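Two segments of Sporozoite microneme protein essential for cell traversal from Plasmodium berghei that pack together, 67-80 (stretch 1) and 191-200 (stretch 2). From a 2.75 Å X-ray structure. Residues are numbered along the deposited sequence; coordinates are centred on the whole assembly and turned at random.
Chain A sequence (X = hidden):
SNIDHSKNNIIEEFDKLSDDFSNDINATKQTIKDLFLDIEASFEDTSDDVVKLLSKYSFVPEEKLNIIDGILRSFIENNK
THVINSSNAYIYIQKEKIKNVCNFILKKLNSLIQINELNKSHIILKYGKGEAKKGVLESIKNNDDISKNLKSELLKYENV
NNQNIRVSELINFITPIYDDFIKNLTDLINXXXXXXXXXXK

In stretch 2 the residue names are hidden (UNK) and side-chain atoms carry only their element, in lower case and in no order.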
# COMPACT_ATOMS: atom_id res chain seq x y z
N ILE A 67 -8.53 -6.63 2.45
CA ILE A 67 -8.90 -6.78 3.86
C ILE A 67 -9.19 -5.42 4.49
O ILE A 67 -10.23 -5.23 5.13
CB ILE A 67 -7.78 -7.49 4.65
CG1 ILE A 67 -7.60 -8.93 4.17
CG2 ILE A 67 -8.06 -7.46 6.15
CD1 ILE A 67 -6.52 -9.69 4.90
N ILE A 68 -8.27 -4.48 4.29
CA ILE A 68 -8.43 -3.11 4.78
C ILE A 68 -9.71 -2.48 4.25
O ILE A 68 -10.48 -1.87 5.00
CB ILE A 68 -7.22 -2.24 4.38
CG1 ILE A 68 -5.93 -2.82 4.95
CG2 ILE A 68 -7.42 -0.80 4.84
CD1 ILE A 68 -4.70 -2.05 4.54
N ASP A 69 -9.93 -2.64 2.95
CA ASP A 69 -11.13 -2.13 2.30
C ASP A 69 -12.38 -2.76 2.91
O ASP A 69 -13.34 -2.06 3.22
CB ASP A 69 -11.07 -2.42 0.79
CG ASP A 69 -12.19 -1.75 0.01
OD1 ASP A 69 -13.02 -1.04 0.61
OD2 ASP A 69 -12.24 -1.95 -1.22
N GLY A 70 -12.36 -4.07 3.10
CA GLY A 70 -13.52 -4.77 3.61
C GLY A 70 -13.79 -4.54 5.09
O GLY A 70 -14.94 -4.45 5.50
N ILE A 71 -12.72 -4.41 5.87
CA ILE A 71 -12.84 -4.16 7.30
C ILE A 71 -13.51 -2.81 7.56
O ILE A 71 -14.37 -2.69 8.43
CB ILE A 71 -11.48 -4.23 8.02
CG1 ILE A 71 -11.04 -5.69 8.18
CG2 ILE A 71 -11.55 -3.60 9.40
CD1 ILE A 71 -9.71 -5.86 8.90
N LEU A 72 -13.12 -1.80 6.78
CA LEU A 72 -13.69 -0.48 6.97
C LEU A 72 -15.15 -0.47 6.54
O LEU A 72 -16.00 0.12 7.21
CB LEU A 72 -12.93 0.58 6.18
CG LEU A 72 -13.49 1.96 6.52
CD1 LEU A 72 -12.59 2.68 7.52
CD2 LEU A 72 -13.78 2.81 5.29
N ARG A 73 -15.45 -1.12 5.42
CA ARG A 73 -16.81 -1.17 4.90
C ARG A 73 -17.71 -1.92 5.87
O ARG A 73 -18.86 -1.53 6.09
CB ARG A 73 -16.85 -1.83 3.53
CG ARG A 73 -18.22 -1.77 2.86
CD ARG A 73 -18.18 -2.22 1.41
NE ARG A 73 -17.51 -1.25 0.55
CZ ARG A 73 -18.11 -0.18 0.02
NH1 ARG A 73 -19.39 0.05 0.27
NH2 ARG A 73 -17.43 0.65 -0.76
N SER A 74 -17.18 -2.98 6.47
CA SER A 74 -17.94 -3.75 7.44
C SER A 74 -18.19 -2.93 8.69
O SER A 74 -19.26 -3.02 9.30
CB SER A 74 -17.21 -5.05 7.80
OG SER A 74 -17.46 -6.07 6.85
N PHE A 75 -17.22 -2.10 9.07
CA PHE A 75 -17.37 -1.27 10.25
C PHE A 75 -18.47 -0.23 10.08
O PHE A 75 -19.30 -0.05 10.97
CB PHE A 75 -16.06 -0.56 10.59
CG PHE A 75 -16.18 0.42 11.71
CD1 PHE A 75 -16.14 0.00 13.03
CD2 PHE A 75 -16.37 1.77 11.45
CE1 PHE A 75 -16.26 0.91 14.07
CE2 PHE A 75 -16.49 2.69 12.48
CZ PHE A 75 -16.44 2.25 13.79
N ILE A 76 -18.45 0.46 8.95
CA ILE A 76 -19.43 1.49 8.64
C ILE A 76 -20.85 0.93 8.60
O ILE A 76 -21.78 1.56 9.11
CB ILE A 76 -19.08 2.20 7.32
CG1 ILE A 76 -17.78 2.98 7.49
CG2 ILE A 76 -20.21 3.13 6.90
CD1 ILE A 76 -17.44 3.86 6.31
N GLU A 77 -21.03 -0.24 8.01
CA GLU A 77 -22.35 -0.85 7.92
C GLU A 77 -22.91 -1.14 9.31
O GLU A 77 -24.08 -0.86 9.59
CB GLU A 77 -22.31 -2.14 7.10
CG GLU A 77 -21.92 -1.94 5.65
CD GLU A 77 -22.99 -1.23 4.85
OE1 GLU A 77 -24.18 -1.48 5.11
OE2 GLU A 77 -22.63 -0.44 3.96
N ASN A 78 -22.08 -1.72 10.16
CA ASN A 78 -22.49 -2.10 11.51
C ASN A 78 -22.61 -0.89 12.44
O ASN A 78 -23.09 -1.01 13.57
CB ASN A 78 -21.51 -3.12 12.09
CG ASN A 78 -21.61 -4.48 11.41
OD1 ASN A 78 -22.60 -4.78 10.74
ND2 ASN A 78 -20.57 -5.29 11.58
N ASN A 79 -22.19 0.27 11.95
CA ASN A 79 -22.19 1.49 12.75
C ASN A 79 -23.36 2.40 12.36
O ASN A 79 -23.63 3.41 13.01
CB ASN A 79 -20.85 2.23 12.59
CG ASN A 79 -20.68 3.38 13.56
OD1 ASN A 79 -20.83 4.54 13.19
ND2 ASN A 79 -20.36 3.06 14.81
N LYS A 80 -24.05 2.01 11.29
CA LYS A 80 -25.25 2.72 10.84
C LYS A 80 -26.34 2.69 11.90
O LYS A 80 -27.13 3.63 12.02
CB LYS A 80 -25.77 2.11 9.54
CG LYS A 80 -24.91 2.42 8.32
CD LYS A 80 -25.51 1.80 7.07
CE LYS A 80 -24.65 2.06 5.85
NZ LYS A 80 -25.25 1.49 4.62
N UNK A 191 -3.37 -1.94 13.12
CA UNK A 191 -3.60 -0.56 13.55
C UNK A 191 -5.02 -0.10 13.22
O UNK A 191 -5.65 0.61 14.00
c UNK A 191 -1.17 0.18 13.44
c UNK A 191 -2.58 0.39 12.91
o UNK A 191 -1.02 -0.33 14.57
o UNK A 191 -0.21 0.54 12.72
N UNK A 192 -5.51 -0.51 12.05
CA UNK A 192 -6.86 -0.17 11.61
C UNK A 192 -7.92 -0.78 12.54
O UNK A 192 -8.88 -0.12 12.91
c UNK A 192 -8.50 -0.48 9.62
c UNK A 192 -8.90 0.98 9.55
c UNK A 192 -8.61 -1.12 8.25
c UNK A 192 -7.09 -0.65 10.18
N UNK A 193 -7.73 -2.05 12.89
CA UNK A 193 -8.66 -2.73 13.77
C UNK A 193 -8.65 -2.14 15.17
O UNK A 193 -9.67 -2.18 15.87
c UNK A 193 -8.53 -6.46 12.63
o UNK A 193 -7.49 -6.85 13.16
n UNK A 193 -9.41 -7.29 12.08
c UNK A 193 -8.90 -4.99 12.61
c UNK A 193 -8.36 -4.23 13.81
N UNK A 194 -7.52 -1.59 15.57
CA UNK A 194 -7.40 -0.95 16.88
C UNK A 194 -8.09 0.41 16.88
O UNK A 194 -8.87 0.72 17.78
c UNK A 194 -5.92 -0.80 17.29
c UNK A 194 -3.86 -2.13 18.00
c UNK A 194 -5.33 -2.16 17.65
c UNK A 194 -5.79 0.14 18.48
N UNK A 195 -7.83 1.22 15.85
CA UNK A 195 -8.40 2.56 15.78
C UNK A 195 -9.91 2.53 15.60
O UNK A 195 -10.61 3.40 16.11
n UNK A 195 -3.55 4.53 14.86
c UNK A 195 -6.38 3.89 14.99
c UNK A 195 -7.75 3.36 14.65
c UNK A 195 -5.83 4.81 13.91
c UNK A 195 -4.57 5.51 14.39
N UNK A 196 -10.41 1.53 14.89
CA UNK A 196 -11.85 1.40 14.69
C UNK A 196 -12.54 0.99 15.99
O UNK A 196 -13.67 1.40 16.26
c UNK A 196 -12.17 0.38 13.59
c UNK A 196 -12.29 -0.24 11.17
c UNK A 196 -11.90 0.84 12.15
c UNK A 196 -12.66 2.13 11.86
N UNK A 197 -11.85 0.18 16.78
CA UNK A 197 -12.39 -0.26 18.06
C UNK A 197 -12.52 0.91 19.03
O UNK A 197 -13.46 0.97 19.84
c UNK A 197 -11.52 -1.36 18.67
c UNK A 197 -11.74 -3.38 21.93
c UNK A 197 -11.16 -2.92 20.60
c UNK A 197 -12.16 -2.05 19.86
n UNK A 197 -10.73 -4.08 22.78
N UNK A 198 -11.60 1.86 18.94
CA UNK A 198 -11.59 3.03 19.82
C UNK A 198 -12.73 4.00 19.52
O UNK A 198 -12.96 4.95 20.26
c UNK A 198 -10.25 3.78 19.70
n UNK A 198 -7.93 3.66 20.37
c UNK A 198 -9.12 3.07 20.42
o UNK A 198 -9.31 2.01 21.01
N UNK A 199 -13.44 3.74 18.43
CA UNK A 199 -14.59 4.55 18.04
C UNK A 199 -15.78 3.64 17.76
O UNK A 199 -16.78 4.05 17.17
c UNK A 199 -14.12 4.53 15.55
c UNK A 199 -13.88 5.31 14.27
c UNK A 199 -13.04 6.26 17.01
c UNK A 199 -14.29 5.42 16.79
N UNK A 200 -15.65 2.40 18.21
CA UNK A 200 -16.71 1.40 18.10
C UNK A 200 -17.58 1.38 19.35
O UNK A 200 -17.31 2.11 20.31
o UNK A 200 -17.11 -0.95 17.58
c UNK A 200 -16.10 0.01 17.85

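Position 191 has four side-chain atoms: two carbons, the second carrying two oxygens. That is a carboxylate attached directly to CB. It lies out of reach of stretch 1. The residue is Asp191. Its backbone O accepts a hydrogen bond from the backbone N of position 195, as expected in a helix.

Position 192 has four carbons, forked at the second. The CA-to-CB bond points toward stretch 1, and one terminal carbon lies 3.6 Å from CG2 of Ile68. A fork at the second carbon means leucine, so this is Leu192. Its CD2 also packs against CG2 of Ile71, at 4.0 Å.

Position 193 has three carbons in a row, the third carrying one oxygen and one nitrogen. The CA-to-CB bond points sideways, but the end of the side chain comes nearer. The side-chain nitrogen lies 3.5 Å from CD1 of Ile71. This is an amide on a two-carbon arm: Gln193. A methyl group offers no hydrogen-bond partner to its NE2, so this is a packing contact.

Position 194 has four carbons, forked at the first, with one arm two carbons long. It makes no contact with stretch 1 and is exposed. The branching identifies Ile194.

Position 195 has four carbons in a row ending in nitrogen. It does not touch stretch 1. The residue is Lys195.

Position 196 has four carbons, forked at the second, like Leu192. It is buried and its CA-to-CB bond points toward stretch 1, where its side chain meets Ile71, Leu72 and Phe75. The residue is Leu196. Its CD1 is 3.9 Å from CG2 of Ile71. Its CD2 sits over one face of the Phe75 ring, 3.9 Å from the centroid and 14° off the normal, a CH-pi contact.

Position 197 again has four carbons in a row ending in nitrogen. The CA-to-CB bond points away from stretch 1 and the chain is exposed. This is Lys197, which opens a type I turn ending at position 200.

Position 198 has two carbons, the second carrying one oxygen and one nitrogen. This shorter amide makes no contact. It is Asn198.

Position 199 has four carbons, forked at the first, one arm two carbons long. The end of the side chain approaches stretch 1 and meets Phe75. The residue is Ile199, and its CG1 lies 3.7 Å from CZ of Phe75.

Position 200 has one carbon followed by one oxygen, a short hydroxyl side chain. CB is 3.9 Å from CE1 of Phe75, at the ring edge. The residue is Ser200. Its N donates a hydrogen bond to the backbone O of Lys197, at 3.1 Å.

The two helices run nearly parallel, at 12°, with axes 10.7 Å apart at closest approach. Leu192 and Leu196 are four residues apart, so both face stretch 1. Ile68, Ile71, Leu72 and Phe75 supply the apolar surface they meet. Phe75 gives up the most area and also touches the turn. No hydrogen bond crosses the contact, which buries 447 Å² and relies mainly on side-chain packing, with the Phe75 ring also against the backbone O of Leu196.

Stretch 2 (191-200) DLQIKLKNIS
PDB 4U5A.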